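Local coordinates for protein GH127 beta-L-arabinofuranoside (Geobacillus stearothermophilus, PDB 4QK0) that probably hydrolyses beta-L-arabinofuranosidic linkages in plant-derived arabinose-containing sugars, as a family GH127 beta-L-arabinofuranosidase, at residues L211-Q215 against L279-M283; I254-E258 against D285-A291; P568-F574 against A600-E605. One frame throughout, in Å; residues are numbered along the deposited sequence.

Interaction 1: residues L211-Q215 against L279-M283; sequences LKLSQ and LAAKM
L211 meets L279 and the selenomethionine M283 in the apolar part of this helix-helix contact. Its two methyls divide the work. The two leucine side chains slide past each other in opposite directions, L211 CD1 3.9 Å from L279 CD2, while L211 and M283 reach toward each other tip to tip, L211 CD2 3.7 Å from M283 SE. With CG anti to the backbone N (chi1 175°), the L211 side chain swings its end across to the second helix. The aliphatic part of K282 lies at the margin, CD 4.1 Å from L211 CD1, and its NZ turns off to a salt bridge with E203.

Polar side chains are packed here against carbon. Q215 passes M283 in the opposite direction, and a bend at chi2 (73°) brings its OE1 to 3.2 Å from M283 CG, 3.6 Å from M283 CE and 3.5 Å from L279 CD2. S214 OG, 3.7 Å from L279 CD2, bonds to E195 O, and Q215 NE2 to D219 OD1. Were Q215 an alanine, D219 OD1 would probably lose its amide donor and M283 CE part of its packing.

The axes of these two short segments approach to 11.2 Å at 133°, about midway between perpendicular and antiparallel. Helices 208-220 and 266-283 probably belong to the (alpha/alpha)6 barrel expected of the six-hairpin clan, with L199 of helix 194-205 touching S214 and L279, and L288 of helix 286-302 touching Q215 and L279.

Interaction 2: residues I254-E258 against D285-A291; sequences IPVRE and DESLKQA
An N-capped helix start, with D285 as the cap of helix 286-302, is gripped here by R257 from the short 3-10 turn 256-258. The R257 chain, extended from CG to NE, brings its guanidinium to the cap edge-on. NH2 forms a salt bridge with D285 OD2 at 2.9 Å, nearly straight at 173°, and NE donates to S287 OG at 3.0 Å; both acceptors lie in the guanidinium plane, which is turned 26° from that of the carboxylate. One face of the group is covered by L288 CD1, which sits over its centre. The edge bonds and this methyl together fix its rotation, while NH1 makes a further salt bridge to D219.

Apolar contacts continue beside the charged pair. The V256 and L288 side chains cross at a slant, with V256 CG2 4.1 Å from L288 CD1, and A291 CB packs on the backbone at R257 CA. V256 also touches M272 and M276, which ties the turn to helix 266-283 of what is probably an (alpha/alpha)6 barrel.

The carboxylate of D285 therefore has two tasks, OD2 bound to the arginine and OD1 to its own helix. OD1 accepts from S287 OG at 2.6 Å through its syn lone pair, and from L288 N at 3.2 Å from above the carboxylate plane.

Interaction 3: residues P568-F574 against A600-E605; sequences PNLANLF and AERVDE
P568 and N569 offer their backbone carbonyls to the guanidinium of R602, whose chain, extended from CG to NE, reaches across to the loop. The bond from R602 NH2 to P568 O is weak. The one from R602 NH1 to N569 O is sounder, 2.9 Å long with the acceptor in the guanidinium plane, although NH1 stands above the carbonyl plane; N572 N reaches the same oxygen from the opposite face. The N569 amide, turned almost perpendicular to the poorly ordered E605 carboxylate, makes only a weak bond to OE1. Their stronger partners are on the second subunit, P541 for N569 and Q542 for E605.

At N572 the side chain takes over. Its amide, set opposite its own backbone N (chi1 -176°), lies across V603 and pairs with that backbone at both ends: ND2 donates to V603 O at 3.1 Å, in the carbonyl plane and nearly straight (172°), while OD1 accepts from V603 N at 3.1 Å. A water joins N572 ND2 to E605 OE1.

L573 then closes over R602: its CG lies 3.9 Å above the centre of the guanidinium, and its CD2 packs on A600 CB at 3.7 Å. F574 ends the loop with a single antiparallel, hydrogen-bonded bridge to E601, formed by F574 N to E601 O and E601 N to F574 O, both 2.8 Å. The F574 ring touches V603 CG2 through CE1.

This bridge lies at the open end of the antiparallel hairpin of strands 574-586 and 593-603 in the C-terminal domain, beside the second subunit. The contacts found for the NH groups of buried R602 are main-chain carbonyls (N569 O, weakly P568 O, and N566 O), whose dipoles are likely to offset part of its charge.

How the interactions relate
From the N terminus, helix 208-220 carries the first of these segments and finds its partner in helix 266-283, closing interaction 1 over 63 intervening residues. The loop at 254-258 lies within that span, yet its partner, 285-291, comes after it, so interactions 1 and 2 cross along the chain. They also touch in space, where Q215 lies beside R257 and L288 and A280 O approaches D285 N; D219 serves both Q215 and R257. Together they tie three helices and a loop of the catalytic domain. Interaction 3 follows in series within the C-terminal domain, closing a span of 25 residues, much like interaction 2's 26; its centre is about 54 Å from that of interaction 1, across the chain's centre, and it borders the second subunit.

Interaction 1: residues L211-Q215 against L279-M283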
ATOM      1  N   LEU A 211     -41.347   9.549  -6.957  1.00 30.03           N
ATOM      2  CA  LEU A 211     -40.648  10.572  -6.171  1.00 29.78           C
ATOM      3  C   LEU A 211     -40.685  10.264  -4.697  1.00 28.67           C
ATOM      4  O   LEU A 211     -39.648  10.256  -4.024  1.00 29.41           O
ATOM      5  CB  LEU A 211     -41.246  11.927  -6.446  1.00 31.82           C
ATOM      6  CG  LEU A 211     -40.697  13.050  -5.597  1.00 35.53           C
ATOM      7  CD1 LEU A 211     -39.271  13.330  -6.001  1.00 34.20           C
ATOM      8  CD2 LEU A 211     -41.549  14.288  -5.810  1.00 37.43           C
ATOM      9  N   LYS A 212     -41.841   9.850  -4.213  1.00 31.06           N
ATOM     10  CA  LYS A 212     -41.948   9.457  -2.811  1.00 30.38           C
ATOM     11  C   LYS A 212     -41.210   8.152  -2.432  1.00 29.03           C
ATOM     12  O   LYS A 212     -40.741   7.977  -1.322  1.00 25.82           O
ATOM     13  CB  LYS A 212     -43.408   9.331  -2.458  1.00 36.79           C
ATOM     14  CG  LYS A 212     -44.094  10.689  -2.400  1.00 43.59           C
ATOM     15  CD  LYS A 212     -45.186  10.678  -1.338  1.00 49.90           C
ATOM     16  CE  LYS A 212     -46.544  10.305  -1.895  1.00 52.19           C
ATOM     17  NZ  LYS A 212     -47.318  11.553  -2.177  1.00 51.73           N
ATOM     18  N   LEU A 213     -41.184   7.212  -3.359  1.00 25.44           N
ATOM     19  CA  LEU A 213     -40.490   5.975  -3.134  1.00 26.15           C
ATOM     20  C   LEU A 213     -38.946   6.254  -3.048  1.00 22.45           C
ATOM     21  O   LEU A 213     -38.293   5.808  -2.137  1.00 23.48           O
ATOM     22  CB  LEU A 213     -40.836   5.004  -4.285  1.00 26.22           C
ATOM     23  CG  LEU A 213     -40.236   3.627  -4.148  1.00 26.86           C
ATOM     24  CD1 LEU A 213     -40.705   3.012  -2.853  1.00 25.40           C
ATOM     25  CD2 LEU A 213     -40.619   2.753  -5.323  1.00 27.29           C
ATOM     26  N   SER A 214     -38.430   7.049  -3.967  1.00 22.52           N
ATOM     27  CA  SER A 214     -37.043   7.536  -3.903  1.00 25.26           C
ATOM     28  C   SER A 214     -36.754   8.154  -2.559  1.00 28.44           C
ATOM     29  O   SER A 214     -35.823   7.744  -1.853  1.00 30.52           O
ATOM     30  CB  SER A 214     -36.776   8.551  -5.015  1.00 24.96           C
ATOM     31  OG  SER A 214     -35.420   9.003  -5.016  1.00 27.63           O
ATOM     32  N   GLN A 215     -37.611   9.081  -2.130  1.00 30.42           N
ATOM     33  CA  GLN A 215     -37.474   9.689  -0.791  1.00 30.51           C
ATOM     34  C   GLN A 215     -37.507   8.679   0.328  1.00 27.47           C
ATOM     35  O   GLN A 215     -36.734   8.789   1.305  1.00 26.77           O
ATOM     36  CB  GLN A 215     -38.581  10.742  -0.541  1.00 39.72           C
ATOM     37  CG  GLN A 215     -38.327  11.603   0.698  1.00 45.46           C
ATOM     38  CD  GLN A 215     -37.196  12.606   0.463  1.00 57.04           C
ATOM     39  OE1 GLN A 215     -37.284  13.424  -0.456  1.00 66.63           O
ATOM     40  NE2 GLN A 215     -36.120  12.544   1.268  1.00 63.88           N
ATOM     41  N   LEU A 279     -33.433  14.942  -4.807  1.00 28.01           N
ATOM     42  CA  LEU A 279     -34.527  15.045  -3.875  1.00 28.36           C
ATOM     43  C   LEU A 279     -34.540  16.383  -3.118  1.00 31.68           C
ATOM     44  O   LEU A 279     -35.582  16.987  -2.987  1.00 30.65           O
ATOM     45  CB  LEU A 279     -34.484  13.953  -2.854  1.00 27.04           C
ATOM     46  CG  LEU A 279     -34.793  12.566  -3.382  1.00 30.88           C
ATOM     47  CD1 LEU A 279     -34.308  11.525  -2.367  1.00 30.78           C
ATOM     48  CD2 LEU A 279     -36.276  12.395  -3.685  1.00 29.40           C
ATOM     49  N   ALA A 280     -33.393  16.869  -2.676  1.00 28.62           N
ATOM     50  CA  ALA A 280     -33.354  18.196  -2.078  1.00 30.24           C
ATOM     51  C   ALA A 280     -33.941  19.269  -3.009  1.00 32.82           C
ATOM     52  O   ALA A 280     -34.624  20.162  -2.569  1.00 31.71           O
ATOM     53  CB  ALA A 280     -31.946  18.578  -1.707  1.00 29.89           C
ATOM     54  N   ALA A 281     -33.650  19.179  -4.305  1.00 36.13           N
ATOM     55  CA  ALA A 281     -34.155  20.148  -5.268  1.00 38.66           C
ATOM     56  C   ALA A 281     -35.647  20.020  -5.441  1.00 43.87           C
ATOM     57  O   ALA A 281     -36.359  20.993  -5.374  1.00 46.84           O
ATOM     58  CB  ALA A 281     -33.482  19.943  -6.628  1.00 39.69           C
ATOM     59  N   LYS A 282     -36.111  18.802  -5.708  1.00 45.23           N
ATOM     60  CA  LYS A 282     -37.488  18.597  -6.020  1.00 46.25           C
ATOM     61  C   LYS A 282     -38.394  18.806  -4.813  1.00 50.25           C
ATOM     62  O   LYS A 282     -39.492  19.290  -4.993  1.00 53.34           O
ATOM     63  CB  LYS A 282     -37.705  17.221  -6.644  1.00 45.70           C
ATOM     64  CG  LYS A 282     -37.014  17.099  -8.003  1.00 48.25           C
ATOM     65  CD  LYS A 282     -37.398  15.819  -8.711  1.00 51.23           C
ATOM     66  CE  LYS A 282     -36.429  15.452  -9.824  1.00 58.03           C
ATOM     67  NZ  LYS A 282     -36.371  16.461 -10.907  1.00 55.12           N
HETATM   68  N   MSE A 283     -37.949  18.434  -3.613  1.00 45.42           N
HETATM   69  CA  MSE A 283     -38.779  18.561  -2.419  1.00 45.85           C
HETATM   70  C   MSE A 283     -38.584  19.865  -1.699  1.00 38.53           C
HETATM   71  O   MSE A 283     -39.214  20.086  -0.713  1.00 41.66           O
HETATM   72  CB  MSE A 283     -38.524  17.511  -1.328  1.00 46.60           C
HETATM   73  CG  MSE A 283     -38.588  16.055  -1.731  1.00 49.00           C
HETATM   74 SE   MSE A 283     -40.318  15.593  -2.526  1.00 60.90          SE
HETATM   75  CE  MSE A 283     -40.648  13.910  -1.522  1.00 55.26           C
TER

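Interaction 2: residues I254-E258 against D285-A291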
ATOM      1  N   ILE A 254     -25.423   5.305   9.396  1.00 33.43           N
ATOM      2  CA  ILE A 254     -26.250   6.310  10.051  1.00 33.78           C
ATOM      3  C   ILE A 254     -27.085   7.009   8.982  1.00 31.18           C
ATOM      4  O   ILE A 254     -26.774   6.932   7.815  1.00 29.18           O
ATOM      5  CB  ILE A 254     -25.391   7.402  10.756  1.00 36.04           C
ATOM      6  CG1 ILE A 254     -24.523   8.157   9.730  1.00 34.65           C
ATOM      7  CG2 ILE A 254     -24.546   6.803  11.855  1.00 37.51           C
ATOM      8  CD1 ILE A 254     -23.454   9.057  10.353  1.00 40.41           C
ATOM      9  N   PRO A 255     -28.118   7.743   9.390  1.00 28.23           N
ATOM     10  CA  PRO A 255     -28.956   8.340   8.399  1.00 27.17           C
ATOM     11  C   PRO A 255     -28.218   9.355   7.559  1.00 27.32           C
ATOM     12  O   PRO A 255     -27.277   9.982   8.030  1.00 29.42           O
ATOM     13  CB  PRO A 255     -30.094   8.973   9.241  1.00 29.17           C
ATOM     14  CG  PRO A 255     -30.169   8.119  10.486  1.00 29.05           C
ATOM     15  CD  PRO A 255     -28.708   7.801  10.749  1.00 30.59           C
ATOM     16  N   VAL A 256     -28.679   9.552   6.328  1.00 25.20           N
ATOM     17  CA  VAL A 256     -27.894  10.318   5.385  1.00 28.25           C
ATOM     18  C   VAL A 256     -27.644  11.756   5.828  1.00 31.76           C
ATOM     19  O   VAL A 256     -26.553  12.257   5.595  1.00 28.06           O
ATOM     20  CB  VAL A 256     -28.455  10.326   3.975  1.00 28.86           C
ATOM     21  CG1 VAL A 256     -28.548   8.894   3.465  1.00 28.06           C
ATOM     22  CG2 VAL A 256     -29.806  11.014   3.918  1.00 32.49           C
ATOM     23  N   ARG A 257     -28.608  12.376   6.521  1.00 29.57           N
ATOM     24  CA  ARG A 257     -28.436  13.741   6.991  1.00 33.40           C
ATOM     25  C   ARG A 257     -27.392  13.847   8.101  1.00 30.80           C
ATOM     26  O   ARG A 257     -26.874  14.913   8.326  1.00 37.12           O
ATOM     27  CB  ARG A 257     -29.773  14.386   7.442  1.00 35.54           C
ATOM     28  CG  ARG A 257     -30.780  14.591   6.318  1.00 36.04           C
ATOM     29  CD  ARG A 257     -32.189  14.831   6.833  1.00 33.24           C
ATOM     30  NE  ARG A 257     -33.189  14.933   5.760  1.00 30.21           N
ATOM     31  CZ  ARG A 257     -33.742  13.898   5.164  1.00 33.55           C
ATOM     32  NH1 ARG A 257     -33.343  12.657   5.456  1.00 37.45           N
ATOM     33  NH2 ARG A 257     -34.659  14.074   4.215  1.00 35.29           N
ATOM     34  N   GLU A 258     -27.044  12.759   8.759  1.00 30.53           N
ATOM     35  CA  GLU A 258     -25.977  12.823   9.747  1.00 31.58           C
ATOM     36  C   GLU A 258     -24.588  12.466   9.163  1.00 32.00           C
ATOM     37  O   GLU A 258     -23.600  12.502   9.880  1.00 32.62           O
ATOM     38  CB  GLU A 258     -26.292  11.865  10.877  1.00 35.32           C
ATOM     39  CG  GLU A 258     -27.575  12.265  11.567  1.00 41.79           C
ATOM     40  CD  GLU A 258     -28.115  11.205  12.527  1.00 47.66           C
ATOM     41  OE1 GLU A 258     -29.360  11.116  12.592  1.00 55.40           O
ATOM     42  OE2 GLU A 258     -27.346  10.466  13.208  1.00 44.85           O
ATOM     43  N   ASP A 285     -36.176  20.456   0.310  1.00 44.06           N
ATOM     44  CA  ASP A 285     -35.805  20.001   1.675  1.00 40.03           C
ATOM     45  C   ASP A 285     -34.433  20.569   2.012  1.00 43.79           C
ATOM     46  O   ASP A 285     -33.401  20.119   1.484  1.00 43.03           O
ATOM     47  CB  ASP A 285     -35.796  18.468   1.713  1.00 41.72           C
ATOM     48  CG  ASP A 285     -35.378  17.891   3.066  1.00 42.23           C
ATOM     49  OD1 ASP A 285     -34.863  18.615   3.951  1.00 40.75           O
ATOM     50  OD2 ASP A 285     -35.548  16.674   3.237  1.00 41.26           O
ATOM     51  N   GLU A 286     -34.428  21.603   2.839  1.00 42.62           N
ATOM     52  CA  GLU A 286     -33.229  22.364   3.170  1.00 39.88           C
ATOM     53  C   GLU A 286     -32.197  21.516   3.944  1.00 38.71           C
ATOM     54  O   GLU A 286     -31.012  21.708   3.776  1.00 44.10           O
ATOM     55  CB  GLU A 286     -33.601  23.639   3.992  1.00 41.81           C
ATOM     56  CG  GLU A 286     -32.410  24.527   4.386  1.00 45.68           C
ATOM     57  CD  GLU A 286     -31.632  25.082   3.165  1.00 53.48           C
ATOM     58  OE1 GLU A 286     -32.257  25.408   2.122  1.00 60.38           O
ATOM     59  OE2 GLU A 286     -30.393  25.196   3.225  1.00 57.19           O
ATOM     60  N   SER A 287     -32.667  20.621   4.793  1.00 36.36           N
ATOM     61  CA  SER A 287     -31.810  19.793   5.588  1.00 40.31           C
ATOM     62  C   SER A 287     -31.002  18.829   4.670  1.00 40.54           C
ATOM     63  O   SER A 287     -29.824  18.544   4.917  1.00 36.53           O
ATOM     64  CB  SER A 287     -32.638  18.984   6.606  1.00 39.46           C
ATOM     65  OG  SER A 287     -33.428  17.958   5.963  1.00 42.52           O
ATOM     66  N   LEU A 288     -31.656  18.365   3.620  1.00 33.73           N
ATOM     67  CA  LEU A 288     -31.042  17.486   2.693  1.00 36.37           C
ATOM     68  C   LEU A 288     -30.078  18.267   1.780  1.00 32.51           C
ATOM     69  O   LEU A 288     -28.982  17.806   1.473  1.00 32.27           O
ATOM     70  CB  LEU A 288     -32.120  16.757   1.907  1.00 35.24           C
ATOM     71  CG  LEU A 288     -31.793  15.445   1.245  1.00 38.38           C
ATOM     72  CD1 LEU A 288     -31.145  14.482   2.221  1.00 39.30           C
ATOM     73  CD2 LEU A 288     -33.098  14.864   0.687  1.00 36.09           C
ATOM     74  N   LYS A 289     -30.476  19.460   1.410  1.00 28.41           N
ATOM     75  CA  LYS A 289     -29.630  20.345   0.664  1.00 31.95           C
ATOM     76  C   LYS A 289     -28.315  20.615   1.385  1.00 30.96           C
ATOM     77  O   LYS A 289     -27.261  20.591   0.774  1.00 29.93           O
ATOM     78  CB  LYS A 289     -30.339  21.671   0.414  1.00 32.86           C
ATOM     79  CG  LYS A 289     -29.508  22.716  -0.303  1.00 35.98           C
ATOM     80  CD  LYS A 289     -30.344  23.913  -0.743  1.00 37.96           C
ATOM     81  CE  LYS A 289     -29.422  25.075  -1.064  1.00 44.61           C
ATOM     82  NZ  LYS A 289     -30.061  26.080  -1.936  1.00 49.79           N
ATOM     83  N   GLN A 290     -28.400  20.899   2.666  1.00 32.01           N
ATOM     84  CA  GLN A 290     -27.220  21.176   3.474  1.00 36.39           C
ATOM     85  C   GLN A 290     -26.357  19.956   3.650  1.00 29.93           C
ATOM     86  O   GLN A 290     -25.161  20.076   3.599  1.00 29.41           O
ATOM     87  CB  GLN A 290     -27.609  21.689   4.850  1.00 40.54           C
ATOM     88  CG  GLN A 290     -27.787  23.197   4.818  1.00 52.51           C
ATOM     89  CD  GLN A 290     -28.498  23.723   6.044  1.00 58.44           C
ATOM     90  OE1 GLN A 290     -28.562  23.051   7.082  1.00 65.68           O
ATOM     91  NE2 GLN A 290     -29.063  24.921   5.926  1.00 68.70           N
ATOM     92  N   ALA A 291     -26.969  18.792   3.832  1.00 28.97           N
ATOM     93  CA  ALA A 291     -26.213  17.537   3.902  1.00 28.87           C
ATOM     94  C   ALA A 291     -25.405  17.326   2.620  1.00 26.93           C
ATOM     95  O   ALA A 291     -24.228  17.038   2.675  1.00 28.30           O
ATOM     96  CB  ALA A 291     -27.130  16.366   4.150  1.00 28.35           C
TER

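Interaction 3: residues P568-F574 against A600-E605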
ATOM      1  N   PRO A 568      13.004   6.118 -18.014  1.00 34.08           N
ATOM      2  CA  PRO A 568      12.531   5.535 -16.773  1.00 33.27           C
ATOM      3  C   PRO A 568      12.918   6.329 -15.547  1.00 29.39           C
ATOM      4  O   PRO A 568      13.574   7.376 -15.627  1.00 29.81           O
ATOM      5  CB  PRO A 568      13.186   4.136 -16.780  1.00 32.08           C
ATOM      6  CG  PRO A 568      14.408   4.282 -17.629  1.00 31.12           C
ATOM      7  CD  PRO A 568      14.283   5.517 -18.465  1.00 32.19           C
ATOM      8  N   ASN A 569      12.422   5.854 -14.417  1.00 29.81           N
ATOM      9  CA  ASN A 569      12.654   6.464 -13.101  1.00 29.45           C
ATOM     10  C   ASN A 569      12.150   7.892 -12.987  1.00 27.87           C
ATOM     11  O   ASN A 569      12.917   8.839 -12.775  1.00 25.33           O
ATOM     12  CB  ASN A 569      14.142   6.354 -12.690  1.00 30.00           C
ATOM     13  CG  ASN A 569      14.335   6.617 -11.214  1.00 33.85           C
ATOM     14  OD1 ASN A 569      13.380   7.000 -10.521  1.00 31.74           O
ATOM     15  ND2 ASN A 569      15.558   6.403 -10.713  1.00 33.41           N
ATOM     16  N   LEU A 570      10.847   8.049 -13.141  1.00 28.35           N
ATOM     17  CA  LEU A 570      10.257   9.394 -13.181  1.00 27.59           C
ATOM     18  C   LEU A 570      10.276  10.026 -11.803  1.00 25.29           C
ATOM     19  O   LEU A 570      10.223  11.231 -11.697  1.00 24.79           O
ATOM     20  CB  LEU A 570       8.851   9.380 -13.782  1.00 27.60           C
ATOM     21  CG  LEU A 570       8.768   8.876 -15.222  1.00 29.56           C
ATOM     22  CD1 LEU A 570       7.319   8.715 -15.640  1.00 32.06           C
ATOM     23  CD2 LEU A 570       9.470   9.795 -16.170  1.00 29.54           C
ATOM     24  N   ALA A 571      10.381   9.233 -10.753  1.00 27.77           N
ATOM     25  CA  ALA A 571      10.595   9.803  -9.386  1.00 26.73           C
ATOM     26  C   ALA A 571      11.884  10.604  -9.318  1.00 28.00           C
ATOM     27  O   ALA A 571      11.961  11.608  -8.612  1.00 27.28           O
ATOM     28  CB  ALA A 571      10.623   8.700  -8.344  1.00 26.87           C
ATOM     29  N   ASN A 572      12.880  10.225 -10.124  1.00 30.74           N
ATOM     30  CA  ASN A 572      14.170  10.944 -10.213  1.00 31.45           C
ATOM     31  C   ASN A 572      14.160  12.059 -11.286  1.00 32.21           C
ATOM     32  O   ASN A 572      15.076  12.173 -12.139  1.00 34.53           O
ATOM     33  CB  ASN A 572      15.275   9.927 -10.527  1.00 33.47           C
ATOM     34  CG  ASN A 572      16.643  10.548 -10.545  1.00 38.29           C
ATOM     35  OD1 ASN A 572      17.006  11.363  -9.672  1.00 43.60           O
ATOM     36  ND2 ASN A 572      17.429  10.160 -11.528  1.00 39.49           N
ATOM     37  N   LEU A 573      13.070  12.815 -11.301  1.00 32.97           N
ATOM     38  CA  LEU A 573      12.901  13.993 -12.165  1.00 33.01           C
ATOM     39  C   LEU A 573      12.416  15.075 -11.264  1.00 28.84           C
ATOM     40  O   LEU A 573      11.464  14.877 -10.512  1.00 30.35           O
ATOM     41  CB  LEU A 573      11.829  13.800 -13.223  1.00 35.26           C
ATOM     42  CG  LEU A 573      12.216  13.527 -14.674  1.00 37.43           C
ATOM     43  CD1 LEU A 573      10.949  13.445 -15.507  1.00 38.88           C
ATOM     44  CD2 LEU A 573      13.092  14.593 -15.258  1.00 40.51           C
ATOM     45  N   PHE A 574      13.088  16.205 -11.329  1.00 26.70           N
ATOM     46  CA  PHE A 574      12.859  17.317 -10.454  1.00 28.29           C
ATOM     47  C   PHE A 574      12.603  18.529 -11.335  1.00 33.90           C
ATOM     48  O   PHE A 574      13.375  18.833 -12.253  1.00 38.64           O
ATOM     49  CB  PHE A 574      14.048  17.519  -9.489  1.00 27.48           C
ATOM     50  CG  PHE A 574      14.291  16.332  -8.594  1.00 27.22           C
ATOM     51  CD1 PHE A 574      14.997  15.224  -9.050  1.00 27.24           C
ATOM     52  CD2 PHE A 574      13.771  16.303  -7.318  1.00 27.88           C
ATOM     53  CE1 PHE A 574      15.191  14.119  -8.242  1.00 28.88           C
ATOM     54  CE2 PHE A 574      13.949  15.216  -6.508  1.00 26.22           C
ATOM     55  CZ  PHE A 574      14.670  14.108  -6.972  1.00 29.87           C
ATOM     56  N   ALA A 600      13.902  19.887 -16.983  1.00 32.90           N
ATOM     57  CA  ALA A 600      13.974  19.409 -15.617  1.00 36.03           C
ATOM     58  C   ALA A 600      15.400  18.931 -15.258  1.00 32.79           C
ATOM     59  O   ALA A 600      16.329  19.054 -16.054  1.00 29.63           O
ATOM     60  CB  ALA A 600      12.985  18.270 -15.448  1.00 36.55           C
ATOM     61  N   GLU A 601      15.535  18.393 -14.059  1.00 30.55           N
ATOM     62  CA  GLU A 601      16.786  17.876 -13.545  1.00 33.30           C
ATOM     63  C   GLU A 601      16.631  16.458 -13.059  1.00 31.98           C
ATOM     64  O   GLU A 601      15.635  16.128 -12.434  1.00 28.80           O
ATOM     65  CB  GLU A 601      17.229  18.695 -12.347  1.00 34.27           C
ATOM     66  CG  GLU A 601      17.665  20.083 -12.682  1.00 41.34           C
ATOM     67  CD  GLU A 601      18.200  20.851 -11.467  1.00 48.73           C
ATOM     68  OE1 GLU A 601      18.535  20.219 -10.424  1.00 52.95           O
ATOM     69  OE2 GLU A 601      18.263  22.093 -11.567  1.00 54.11           O
ATOM     70  N   ARG A 602      17.642  15.640 -13.339  1.00 33.91           N
ATOM     71  CA  ARG A 602      17.785  14.317 -12.776  1.00 32.07           C
ATOM     72  C   ARG A 602      19.053  14.183 -11.925  1.00 31.35           C
ATOM     73  O   ARG A 602      20.074  14.797 -12.186  1.00 31.38           O
ATOM     74  CB  ARG A 602      17.900  13.299 -13.865  1.00 32.88           C
ATOM     75  CG  ARG A 602      16.718  13.193 -14.790  1.00 35.43           C
ATOM     76  CD  ARG A 602      16.876  11.910 -15.547  1.00 35.15           C
ATOM     77  NE  ARG A 602      15.678  11.481 -16.248  1.00 33.73           N
ATOM     78  CZ  ARG A 602      14.767  10.656 -15.748  1.00 31.57           C
ATOM     79  NH1 ARG A 602      14.815  10.236 -14.488  1.00 33.56           N
ATOM     80  NH2 ARG A 602      13.761  10.290 -16.498  1.00 34.80           N
ATOM     81  N   VAL A 603      18.971  13.348 -10.914  1.00 30.76           N
ATOM     82  CA  VAL A 603      20.158  12.963 -10.177  1.00 37.97           C
ATOM     83  C   VAL A 603      20.952  11.971 -11.010  1.00 37.65           C
ATOM     84  O   VAL A 603      20.397  11.041 -11.579  1.00 38.17           O
ATOM     85  CB  VAL A 603      19.781  12.355  -8.809  1.00 39.27           C
ATOM     86  CG1 VAL A 603      20.995  11.811  -8.077  1.00 39.53           C
ATOM     87  CG2 VAL A 603      19.096  13.438  -7.977  1.00 42.81           C
ATOM     88  N   ASP A 604      22.255  12.157 -11.027  1.00 44.13           N
ATOM     89  CA  ASP A 604      23.166  11.294 -11.782  1.00 52.08           C
ATOM     90  C   ASP A 604      23.422   9.976 -11.057  1.00 49.42           C
ATOM     91  O   ASP A 604      23.963   9.956  -9.960  1.00 42.85           O
ATOM     92  CB  ASP A 604      24.475  12.051 -12.015  1.00 62.98           C
ATOM     93  CG  ASP A 604      25.387  11.405 -13.059  1.00 67.18           C
ATOM     94  OD1 ASP A 604      25.232  10.224 -13.442  1.00 77.36           O
ATOM     95  OD2 ASP A 604      26.285  12.137 -13.512  1.00 73.13           O
ATOM     96  N   GLU A 605      22.977   8.879 -11.674  1.00 63.84           N
ATOM     97  CA  GLU A 605      23.212   7.519 -11.157  1.00 74.84           C
ATOM     98  C   GLU A 605      24.640   7.065 -11.513  1.00 84.76           C
ATOM     99  O   GLU A 605      25.248   6.340 -10.745  1.00 94.96           O
ATOM    100  CB  GLU A 605      22.186   6.485 -11.682  1.00 68.31           C
ATOM    101  CG  GLU A 605      20.721   6.905 -11.656  1.00 67.94           C
ATOM    102  CD  GLU A 605      19.752   5.727 -11.795  1.00 61.93           C
ATOM    103  OE1 GLU A 605      18.537   5.915 -12.178  1.00 56.92           O
ATOM    104  OE2 GLU A 605      20.227   4.603 -11.523  1.00 54.50           O
TER
HETATM  105  O   HOH W   1      17.637   8.379 -13.443  1.00 39.09           O